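Local coordinates for protein AlkD2 (Streptococcus mutans, PDB 6M9M) that binds inosine-5'-monophosphate and probably belongs, by its fold, to the HEAT-like repeat family of DNA glycosylases, although its own function is not established, at residues Gln25-Asp30 / Val59-Tyr64; Gln53-Ala58 / Trp85-Val90; Val79-Asn84 / Ser117-Thr122. All coordinates share one frame; numbering follows the deposited sequence. Where two conformers were deposited one is given.

Interaction 1: residues Gln25-Asp30 / Val59-Tyr64; sequences QRALTD and VFLFGY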
loop_
_atom_site.group_PDB
_atom_site.type_symbol
_atom_site.label_atom_id
_atom_site.label_comp_id
_atom_site.label_asym_id
_atom_site.label_seq_id
_atom_site.Cartn_x
_atom_site.Cartn_y
_atom_site.Cartn_z
ATOM N N GLN A 25 16.794 -1.463 0.773
ATOM C CA GLN A 25 17.989 -0.769 1.240
ATOM C C GLN A 25 18.776 -0.165 0.083
ATOM O O GLN A 25 19.299 0.946 0.201
ATOM C CB GLN A 25 18.861 -1.702 2.077
ATOM C CG GLN A 25 20.070 -1.003 2.687
ATOM C CD GLN A 25 19.696 0.237 3.496
ATOM O OE1 GLN A 25 18.973 0.150 4.492
ATOM N NE2 GLN A 25 20.177 1.399 3.058
ATOM N N ARG A 26 18.859 -0.865 -1.051
ATOM C CA ARG A 26 19.547 -0.288 -2.202
ATOM C C ARG A 26 18.826 0.963 -2.695
ATOM O O ARG A 26 19.465 1.977 -2.996
ATOM C CB ARG A 26 19.643 -1.327 -3.317
ATOM C CG ARG A 26 20.633 -0.972 -4.413
ATOM C CD ARG A 26 22.099 -1.209 -3.988
ATOM N NE ARG A 26 22.953 -1.200 -5.167
ATOM C CZ ARG A 26 23.263 -2.272 -5.888
ATOM N NH1 ARG A 26 22.823 -3.473 -5.538
ATOM N NH2 ARG A 26 24.040 -2.138 -6.953
ATOM N N ALA A 27 17.493 0.917 -2.780
ATOM C CA ALA A 27 16.738 2.092 -3.189
ATOM C C ALA A 27 16.952 3.256 -2.226
ATOM O O ALA A 27 17.138 4.404 -2.656
ATOM C CB ALA A 27 15.254 1.740 -3.284
ATOM N N LEU A 28 16.915 2.996 -0.916
ATOM C CA LEU A 28 17.112 4.073 0.049
ATOM C C LEU A 28 18.480 4.719 -0.129
ATOM O O LEU A 28 18.599 5.947 -0.132
ATOM C CB LEU A 28 16.925 3.554 1.467
ATOM C CG LEU A 28 16.967 4.642 2.549
ATOM C CD1 LEU A 28 15.995 5.789 2.275
ATOM C CD2 LEU A 28 16.644 3.985 3.878
ATOM N N THR A 29 19.533 3.903 -0.257
ATOM C CA THR A 29 20.876 4.429 -0.471
ATOM C C THR A 29 20.943 5.290 -1.721
ATOM O O THR A 29 21.496 6.396 -1.702
ATOM C CB THR A 29 21.864 3.267 -0.582
ATOM O OG1 THR A 29 21.895 2.559 0.661
ATOM C CG2 THR A 29 23.267 3.769 -0.914
ATOM N N ASP A 30 20.386 4.796 -2.824
ATOM C CA ASP A 30 20.488 5.529 -4.083
ATOM C C ASP A 30 19.667 6.813 -4.047
ATOM O O ASP A 30 20.096 7.842 -4.576
ATOM C CB ASP A 30 20.068 4.622 -5.240
ATOM C CG ASP A 30 21.046 3.475 -5.482
ATOM O OD1 ASP A 30 22.202 3.548 -5.002
ATOM O OD2 ASP A 30 20.656 2.506 -6.169
ATOM N N VAL A 59 9.926 0.658 -7.422
ATOM C CA VAL A 59 8.737 1.102 -6.697
ATOM C C VAL A 59 9.108 1.666 -5.332
ATOM O O VAL A 59 8.492 2.636 -4.873
ATOM C CB VAL A 59 7.671 -0.003 -6.657
ATOM C CG1 VAL A 59 6.459 0.439 -5.866
ATOM C CG2 VAL A 59 7.265 -0.384 -8.088
ATOM N N PHE A 60 10.119 1.099 -4.664
ATOM C CA PHE A 60 10.623 1.762 -3.462
ATOM C C PHE A 60 11.103 3.177 -3.794
ATOM O O PHE A 60 10.837 4.126 -3.047
ATOM C CB PHE A 60 11.738 0.952 -2.776
ATOM C CG PHE A 60 11.246 -0.230 -1.969
ATOM C CD1 PHE A 60 10.432 -0.037 -0.865
ATOM C CD2 PHE A 60 11.627 -1.523 -2.288
ATOM C CE1 PHE A 60 9.985 -1.121 -0.113
ATOM C CE2 PHE A 60 11.189 -2.603 -1.534
ATOM C CZ PHE A 60 10.371 -2.400 -0.443
ATOM N N LEU A 61 11.845 3.340 -4.898
ATOM C CA LEU A 61 12.258 4.681 -5.311
ATOM C C LEU A 61 11.063 5.601 -5.542
ATOM O O LEU A 61 11.061 6.753 -5.101
ATOM C CB LEU A 61 13.127 4.632 -6.564
ATOM C CG LEU A 61 14.561 4.122 -6.450
ATOM C CD1 LEU A 61 15.201 4.192 -7.843
ATOM C CD2 LEU A 61 15.351 4.934 -5.449
ATOM N N PHE A 62 10.031 5.111 -6.238
ATOM C CA PHE A 62 8.845 5.926 -6.447
ATOM C C PHE A 62 8.285 6.405 -5.105
ATOM O O PHE A 62 7.912 7.568 -4.957
ATOM C CB PHE A 62 7.749 5.157 -7.199
ATOM C CG PHE A 62 8.045 4.855 -8.659
ATOM C CD1 PHE A 62 8.761 5.732 -9.482
ATOM C CD2 PHE A 62 7.549 3.688 -9.228
ATOM C CE1 PHE A 62 8.975 5.421 -10.839
ATOM C CE2 PHE A 62 7.775 3.379 -10.551
ATOM C CZ PHE A 62 8.490 4.236 -11.359
ATOM N N GLY A 63 8.201 5.504 -4.116
ATOM C CA GLY A 63 7.755 5.912 -2.797
ATOM C C GLY A 63 8.559 7.060 -2.223
ATOM O O GLY A 63 8.007 8.033 -1.694
ATOM N N TYR A 64 9.891 6.965 -2.307
ATOM C CA TYR A 64 10.728 8.041 -1.782
ATOM C C TYR A 64 10.554 9.344 -2.562
ATOM O O TYR A 64 10.751 10.429 -2.003
ATOM C CB TYR A 64 12.204 7.621 -1.776
ATOM C CG TYR A 64 12.477 6.345 -1.014
ATOM C CD1 TYR A 64 11.869 6.079 0.198
ATOM C CD2 TYR A 64 13.309 5.375 -1.548
ATOM C CE1 TYR A 64 12.085 4.870 0.856
ATOM C CE2 TYR A 64 13.554 4.195 -0.897
ATOM C CZ TYR A 64 12.948 3.932 0.297
ATOM O OH TYR A 64 13.202 2.725 0.904
#
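Leu28 lays its CD1 methyl over one face of the Tyr64 ring, toward the rim, in a CH-pi contact 4.3 Å from CD1 to the ring centroid. Leu28 CG stands anti to the backbone N (chi1 -174°), and chi2 of 53° then sets CD1 above the ring; the leucine side chain crosses that of Tyr64 at about a right angle. The other face of the ring has Phe60 O, one helical turn earlier, beneath its rim, so the tyrosine lies between a methyl from the opposing helix and a carbonyl of its own. The ring also reaches the backbone of helix 21-32, with Tyr64 CE2 3.6 Å from Leu28 N.

Ala27 fills the middle of the contact. Its small side chain lets the backbones come close: Ala27 CA and Leu61 CA are 5.6 Å apart. Ala27 CB meets Phe60 CB at 3.6 Å, while the phenyl ring of Phe60 leads away from helix 21-32. Leu61 approaches with a single branch, its CD2 lying 3.4 Å from Ala27 O and also against Ala27 CB. No hydrogen bond links the two segments; this is mostly buried packing. Elsewhere on helix 21-32, Asp30 OD2 is hydrogen-bonded to Tyr5 OH and Tyr57 OH, and Arg26 forms a salt bridge with Asp12.

The short axes pass 8.8 Å apart with a signed crossing angle of -43°. Two helices running in broadly the same direction, separated in sequence by helix 36-47 and joined through an alanine contact, are consistent with the alpha-solenoid packing of HEAT-like repeats.

Interaction 2: residues Gln53-Ala58 / Trp85-Val90; sequences QVRMYA and WRVQEV. With IMP (inosinic acid), chain B.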
loop_
_atom_site.group_PDB
_atom_site.type_symbol
_atom_site.label_atom_id
_atom_site.label_comp_id
_atom_site.label_asym_id
_atom_site.label_seq_id
_atom_site.Cartn_x
_atom_site.Cartn_y
_atom_site.Cartn_z
ATOM N N GLN A 53 12.314 -8.182 -9.365
ATOM C CA GLN A 53 13.012 -7.644 -8.208
ATOM C C GLN A 53 13.559 -6.244 -8.472
ATOM O O GLN A 53 13.625 -5.424 -7.552
ATOM C CB GLN A 53 14.135 -8.593 -7.782
ATOM C CG GLN A 53 13.685 -9.994 -7.359
ATOM C CD GLN A 53 13.706 -11.006 -8.490
ATOM O OE1 GLN A 53 13.565 -10.646 -9.657
ATOM N NE2 GLN A 53 13.862 -12.285 -8.144
ATOM N N VAL A 54 13.954 -5.950 -9.715
ATOM C CA VAL A 54 14.376 -4.596 -10.071
ATOM C C VAL A 54 13.174 -3.656 -10.119
ATOM O O VAL A 54 13.272 -2.490 -9.722
ATOM C CB VAL A 54 15.186 -4.619 -11.379
ATOM C CG1 VAL A 54 15.529 -3.214 -11.844
ATOM C CG2 VAL A 54 16.465 -5.414 -11.183
ATOM N N ARG A 55 12.009 -4.157 -10.548
ATOM C CA ARG A 55 10.806 -3.343 -10.442
ATOM C C ARG A 55 10.449 -3.058 -8.986
ATOM O O ARG A 55 9.975 -1.964 -8.674
ATOM C CB ARG A 55 9.637 -3.992 -11.181
ATOM C CG ARG A 55 9.901 -4.218 -12.659
ATOM C CD ARG A 55 8.632 -4.286 -13.462
ATOM N NE ARG A 55 7.695 -5.323 -13.033
ATOM C CZ ARG A 55 7.788 -6.603 -13.378
ATOM N NH1 ARG A 55 8.802 -7.028 -14.127
ATOM N NH2 ARG A 55 6.872 -7.466 -12.971
ATOM N N MET A 56 10.677 -4.017 -8.082
ATOM C CA MET A 56 10.489 -3.753 -6.655
ATOM C C MET A 56 11.358 -2.590 -6.196
ATOM O O MET A 56 10.877 -1.661 -5.541
ATOM C CB MET A 56 10.802 -5.006 -5.841
ATOM C CG MET A 56 9.793 -6.140 -5.965
ATOM S SD MET A 56 10.336 -7.699 -5.232
ATOM C CE MET A 56 10.705 -7.183 -3.567
ATOM N N TYR A 57 12.649 -2.638 -6.528
ATOM C CA TYR A 57 13.571 -1.532 -6.259
ATOM C C TYR A 57 13.014 -0.212 -6.787
ATOM O O TYR A 57 13.016 0.809 -6.089
ATOM C CB TYR A 57 14.925 -1.886 -6.886
ATOM C CG TYR A 57 15.877 -0.738 -7.078
ATOM C CD1 TYR A 57 15.851 0.004 -8.239
ATOM C CD2 TYR A 57 16.799 -0.388 -6.096
ATOM C CE1 TYR A 57 16.717 1.053 -8.443
ATOM C CE2 TYR A 57 17.681 0.668 -6.294
ATOM C CZ TYR A 57 17.620 1.394 -7.468
ATOM O OH TYR A 57 18.465 2.448 -7.717
ATOM N N ALA A 58 12.526 -0.222 -8.030
ATOM C CA ALA A 58 12.009 0.994 -8.647
ATOM C C ALA A 58 10.809 1.543 -7.892
ATOM O O ALA A 58 10.653 2.766 -7.772
ATOM C CB ALA A 58 11.618 0.713 -10.096
ATOM N N TRP A 85 2.860 -10.233 -7.809
ATOM C CA TRP A 85 2.287 -9.931 -6.506
ATOM C C TRP A 85 3.317 -9.350 -5.551
ATOM O O TRP A 85 2.940 -8.611 -4.634
ATOM C CB TRP A 85 1.583 -11.162 -5.920
ATOM C CG TRP A 85 2.472 -12.288 -5.495
ATOM C CD1 TRP A 85 2.784 -13.408 -6.210
ATOM C CD2 TRP A 85 3.153 -12.415 -4.235
ATOM N NE1 TRP A 85 3.614 -14.217 -5.478
ATOM C CE2 TRP A 85 3.859 -13.635 -4.265
ATOM C CE3 TRP A 85 3.229 -11.620 -3.082
ATOM C CZ2 TRP A 85 4.631 -14.080 -3.193
ATOM C CZ3 TRP A 85 4.006 -12.062 -2.024
ATOM C CH2 TRP A 85 4.696 -13.276 -2.088
ATOM N N ARG A 86 4.603 -9.676 -5.718
ATOM C CA ARG A 86 5.629 -9.091 -4.848
ATOM C C ARG A 86 5.808 -7.608 -5.146
ATOM O O ARG A 86 6.027 -6.810 -4.232
ATOM C CB ARG A 86 6.936 -9.864 -4.972
ATOM C CG ARG A 86 6.815 -11.262 -4.385
ATOM C CD ARG A 86 8.081 -12.093 -4.602
ATOM N NE ARG A 86 7.966 -13.434 -4.015
ATOM C CZ ARG A 86 8.125 -13.711 -2.728
ATOM N NH1 ARG A 86 8.449 -12.761 -1.866
ATOM N NH2 ARG A 86 7.966 -14.950 -2.298
ATOM N N VAL A 87 5.715 -7.216 -6.419
ATOM C CA VAL A 87 5.718 -5.793 -6.758
ATOM C C VAL A 87 4.501 -5.106 -6.150
ATOM O O VAL A 87 4.600 -3.987 -5.636
ATOM C CB VAL A 87 5.799 -5.579 -8.282
ATOM C CG1 VAL A 87 5.730 -4.095 -8.608
ATOM C CG2 VAL A 87 7.073 -6.198 -8.867
ATOM N N GLN A 88 3.336 -5.768 -6.189
ATOM C CA GLN A 88 2.146 -5.193 -5.554
ATOM C C GLN A 88 2.356 -4.960 -4.057
ATOM O O GLN A 88 1.905 -3.948 -3.515
ATOM C CB GLN A 88 0.917 -6.058 -5.794
ATOM C CG GLN A 88 0.477 -6.116 -7.231
ATOM C CD GLN A 88 -0.156 -4.833 -7.734
ATOM O OE1 GLN A 88 -0.569 -3.974 -6.954
ATOM N NE2 GLN A 88 -0.270 -4.712 -9.048
ATOM N N GLU A 89 3.046 -5.875 -3.371
ATOM C CA GLU A 89 3.325 -5.635 -1.962
ATOM C C GLU A 89 4.207 -4.406 -1.776
ATOM O O GLU A 89 4.001 -3.628 -0.846
ATOM C CB GLU A 89 3.990 -6.848 -1.321
ATOM C CG GLU A 89 3.103 -8.084 -1.239
ATOM C CD GLU A 89 1.851 -7.906 -0.363
ATOM O OE1 GLU A 89 1.766 -6.956 0.455
ATOM O OE2 GLU A 89 0.920 -8.714 -0.508
ATOM N N VAL A 90 5.177 -4.195 -2.666
ATOM C CA VAL A 90 6.010 -2.999 -2.566
ATOM C C VAL A 90 5.193 -1.745 -2.851
ATOM O O VAL A 90 5.414 -0.709 -2.227
ATOM C CB VAL A 90 7.264 -3.111 -3.448
ATOM C CG1 VAL A 90 8.096 -1.840 -3.349
ATOM C CG2 VAL A 90 8.097 -4.295 -2.982
HETATM P P IMP B . 8.221 -14.310 1.582
HETATM O O1P IMP B . 9.132 -14.697 2.728
HETATM O O2P IMP B . 8.096 -15.454 0.606
HETATM O O3P IMP B . 8.843 -13.046 0.832
HETATM O "O5'" IMP B . 6.803 -13.980 2.205
HETATM C "C5'" IMP B . 5.729 -13.522 1.396
HETATM C "C4'" IMP B . 4.455 -14.204 1.812
HETATM O "O4'" IMP B . 3.411 -13.659 1.247
HETATM C "C3'" IMP B . 4.480 -15.778 1.323
HETATM O "O3'" IMP B . 3.887 -16.647 2.380
HETATM C "C2'" IMP B . 3.770 -15.823 0.291
HETATM O "O2'" IMP B . 3.232 -17.217 0.117
HETATM C "C1'" IMP B . 2.607 -14.801 0.613
HETATM N N9 IMP B . 1.867 -14.318 -0.361
HETATM C C8 IMP B . 1.066 -13.226 -0.443
HETATM N N7 IMP B . 0.493 -13.218 -1.669
HETATM C C5 IMP B . 0.923 -14.311 -2.349
HETATM C C6 IMP B . 0.625 -14.753 -3.646
HETATM O O6 IMP B . -0.287 -13.953 -4.448
HETATM N N1 IMP B . 1.171 -15.869 -4.111
HETATM C C2 IMP B . 2.028 -16.585 -3.313
HETATM N N3 IMP B . 2.317 -16.149 -2.040
HETATM C C4 IMP B . 1.770 -15.012 -1.545
#
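Met56 CG stands anti to its carbonyl carbon (chi1 -71°), and a bend at chi3 (55°) turns CE toward Val90. The CG2 methyl of Val90 thus meets both Met56 CG and CE, each at 3.9 Å. Val87 CG2 touches Met56 CG and Arg55 CB, while Met56 SD lies 4.0 Å from Arg86 CB. Val90 CG1 presses on the backbone, 3.5 Å from Met56 O. The two helix segments run almost parallel, 9.0 Å apart at their axes, as successive same-direction helices do in a HEAT-like alpha-solenoid; the apolar seam between them lies behind the nucleotide site.

Beyond that seam Arg86 extends from CG to NE and presents the edge of its guanidinium to the phosphate of IMP. Arg86 NH1 donates to IMP O3P at 2.7 Å, and Arg86 NH2 to IMP O2P at 3.0 Å, both nearly straight. The Trp85 ring lies between base and arginine: IMP C5 is over the centre of one face, 3.4 Å above the plane, and Arg86 CG is against the other. Trp85 CH2 in turn covers the guanidinium centre, which should help fix its tilt. His18 ND1 and Gly19 N also bond the nucleotide.

Interaction 3: residues Val79-Asn84 / Ser117-Thr122; sequences VSKDNN and SSNLHT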
loop_
_atom_site.group_PDB
_atom_site.type_symbol
_atom_site.label_atom_id
_atom_site.label_comp_id
_atom_site.label_asym_id
_atom_site.label_seq_id
_atom_site.Cartn_x
_atom_site.Cartn_y
_atom_site.Cartn_z
ATOM N N VAL A 79 1.828 1.416 -11.818
ATOM C CA VAL A 79 2.399 0.330 -11.020
ATOM C C VAL A 79 1.290 -0.624 -10.585
ATOM O O VAL A 79 1.513 -1.837 -10.447
ATOM C CB VAL A 79 3.206 0.886 -9.830
ATOM C CG1 VAL A 79 3.733 -0.264 -8.988
ATOM C CG2 VAL A 79 4.347 1.769 -10.324
ATOM N N SER A 80 0.088 -0.094 -10.337
ATOM C CA SER A 80 -1.047 -0.908 -9.951
ATOM C C SER A 80 -1.434 -1.948 -10.992
ATOM O O SER A 80 -2.159 -2.881 -10.632
ATOM C CB SER A 80 -2.227 0.006 -9.661
ATOM O OG SER A 80 -2.504 0.793 -10.801
ATOM N N LYS A 81 -0.947 -1.845 -12.237
ATOM C CA LYS A 81 -1.179 -2.860 -13.265
ATOM C C LYS A 81 -0.186 -4.022 -13.204
ATOM O O LYS A 81 -0.330 -4.984 -13.962
ATOM C CB LYS A 81 -1.120 -2.230 -14.665
ATOM C CG LYS A 81 -2.167 -1.171 -14.918
ATOM C CD LYS A 81 -1.841 -0.415 -16.224
ATOM C CE LYS A 81 -2.900 0.601 -16.558
ATOM N NZ LYS A 81 -2.497 1.432 -17.705
ATOM N N ASP A 82 0.815 -3.970 -12.336
ATOM C CA ASP A 82 1.868 -4.978 -12.362
ATOM C C ASP A 82 1.292 -6.362 -12.095
ATOM O O ASP A 82 0.503 -6.544 -11.162
ATOM C CB ASP A 82 2.930 -4.620 -11.315
ATOM C CG ASP A 82 4.283 -5.201 -11.647
ATOM O OD1 ASP A 82 4.429 -6.440 -11.567
ATOM O OD2 ASP A 82 5.186 -4.418 -12.008
ATOM N N ASN A 83 1.696 -7.337 -12.912
ATOM C CA ASN A 83 1.200 -8.702 -12.761
ATOM C C ASN A 83 1.962 -9.519 -11.730
ATOM O O ASN A 83 1.649 -10.697 -11.551
ATOM C CB ASN A 83 1.143 -9.431 -14.111
ATOM C CG ASN A 83 2.498 -9.734 -14.692
ATOM O OD1 ASN A 83 3.505 -9.685 -13.997
ATOM N ND2 ASN A 83 2.522 -10.109 -15.969
ATOM N N ASN A 84 2.899 -8.926 -11.013
ATOM C CA ASN A 84 3.685 -9.645 -10.023
ATOM C C ASN A 84 3.241 -9.242 -8.619
ATOM O O ASN A 84 3.287 -8.065 -8.260
ATOM C CB ASN A 84 5.171 -9.374 -10.235
ATOM C CG ASN A 84 6.028 -10.090 -9.237
ATOM O OD1 ASN A 84 6.151 -9.661 -8.091
ATOM N ND2 ASN A 84 6.624 -11.203 -9.665
ATOM N N SER A 117 -10.459 4.296 -6.203
ATOM C CA SER A 117 -9.941 4.110 -7.546
ATOM C C SER A 117 -10.570 2.913 -8.250
ATOM O O SER A 117 -11.035 1.963 -7.627
ATOM C CB SER A 117 -8.437 3.851 -7.499
ATOM O OG SER A 117 -8.004 3.270 -8.719
ATOM N N SER A 118 -10.521 2.952 -9.582
ATOM C CA SER A 118 -11.095 1.897 -10.405
ATOM C C SER A 118 -10.292 0.601 -10.339
ATOM O O SER A 118 -10.860 -0.473 -10.514
ATOM C CB SER A 118 -11.206 2.373 -11.867
ATOM O OG SER A 118 -9.922 2.732 -12.398
ATOM N N ASN A 119 -8.981 0.669 -10.123
ATOM C CA ASN A 119 -8.127 -0.512 -10.142
ATOM C C ASN A 119 -8.118 -1.116 -8.744
ATOM O O ASN A 119 -7.747 -0.450 -7.776
ATOM C CB ASN A 119 -6.718 -0.149 -10.616
ATOM C CG ASN A 119 -5.827 -1.364 -10.859
ATOM O OD1 ASN A 119 -5.945 -2.412 -10.222
ATOM N ND2 ASN A 119 -4.904 -1.208 -11.785
ATOM N N LEU A 120 -8.545 -2.370 -8.643
ATOM C CA LEU A 120 -8.559 -3.050 -7.363
ATOM C C LEU A 120 -7.186 -3.049 -6.697
ATOM O O LEU A 120 -7.102 -3.060 -5.468
ATOM C CB LEU A 120 -9.096 -4.472 -7.542
ATOM C CG LEU A 120 -8.216 -5.471 -8.321
ATOM C CD1 LEU A 120 -7.223 -6.193 -7.410
ATOM C CD2 LEU A 120 -9.060 -6.473 -9.069
ATOM N N HIS A 121 -6.104 -3.024 -7.484
ATOM C CA HIS A 121 -4.774 -3.007 -6.885
ATOM C C HIS A 121 -4.466 -1.666 -6.237
ATOM O O HIS A 121 -3.721 -1.615 -5.254
ATOM C CB HIS A 121 -3.716 -3.348 -7.926
ATOM C CG HIS A 121 -3.832 -4.737 -8.466
ATOM N ND1 HIS A 121 -4.471 -5.015 -9.652
ATOM C CD2 HIS A 121 -3.432 -5.930 -7.963
ATOM C CE1 HIS A 121 -4.443 -6.318 -9.865
ATOM N NE2 HIS A 121 -3.821 -6.896 -8.855
ATOM N N THR A 122 -5.015 -0.581 -6.777
ATOM C CA THR A 122 -4.862 0.722 -6.134
ATOM C C THR A 122 -5.588 0.739 -4.796
ATOM O O THR A 122 -5.042 1.192 -3.786
ATOM C CB THR A 122 -5.424 1.808 -7.058
ATOM O OG1 THR A 122 -4.798 1.727 -8.352
ATOM C CG2 THR A 122 -5.220 3.205 -6.471
#
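Ser80 O lies obliquely beside the imidazole of His121, close to ND1 yet too badly angled for a hydrogen bond with it, and is 3.2 Å from His121 CB and almost as near to CG. The one hydrogen bond between the segments is weak, from Asn119 ND2 to Ser80 O at 3.4 Å with an angle of 131° at the hydrogen. A firmer donor to the same carbonyl comes from Gln88 of helix 85-102.

The proton on His121 ND1 is used within its own segment. Asn119 OD1 accepts from it at 3.0 Å, in the carbonyl plane and on a lone pair. The same oxygen takes the capping bond from His121 N at 2.8 Å, this second donor being tilted 33° out of that plane. Two bonds from one residue grip this oxygen; the one from ND1, with the oxygen close to the ring plane, helps to fix the ring's rotation. Leu120 CD1 covers the centre of one ring face. Asn119 CG lies anti to the backbone N, and chi2 of -31° turns the amide so that ND2 faces Ser80.

Nearby, Ser80 CB packs 3.4 Å from Thr122 OG1, and the hydroxyls of both residues bond to Arg76 O. A type I turn runs from Val79 to Asp82, followed by an Asx turn in which Asp82 OD1 accepts from Asn84 N. The arrangement joins the turn between helices 69-79 and 85-102 to the Asn119 N-cap of helix 120-129.

How the interactions relate
From the N terminus, interaction 1 closes the loop through helix 36-47 by bringing helix 21-32 onto helix 52-65. Interaction 2 opens on that same helix 52-65 before interaction 1 has closed, so the two cross, and it reaches over helix 69-79 to helix 85-102. Interaction 3 starts within the loop of interaction 2, crosses it, and spans helices 85-102 and 108-115 to helix 120-129; it follows interaction 1 in series. The contacts also touch: Phe60 packs on Val90, Arg55 forms a salt bridge with Asp82, and Val59 packs on Val79. Together they join helix 21-32 to 52-65, helix 52-65 to 85-102, and the 79-84 turn to the start of helix 120-129.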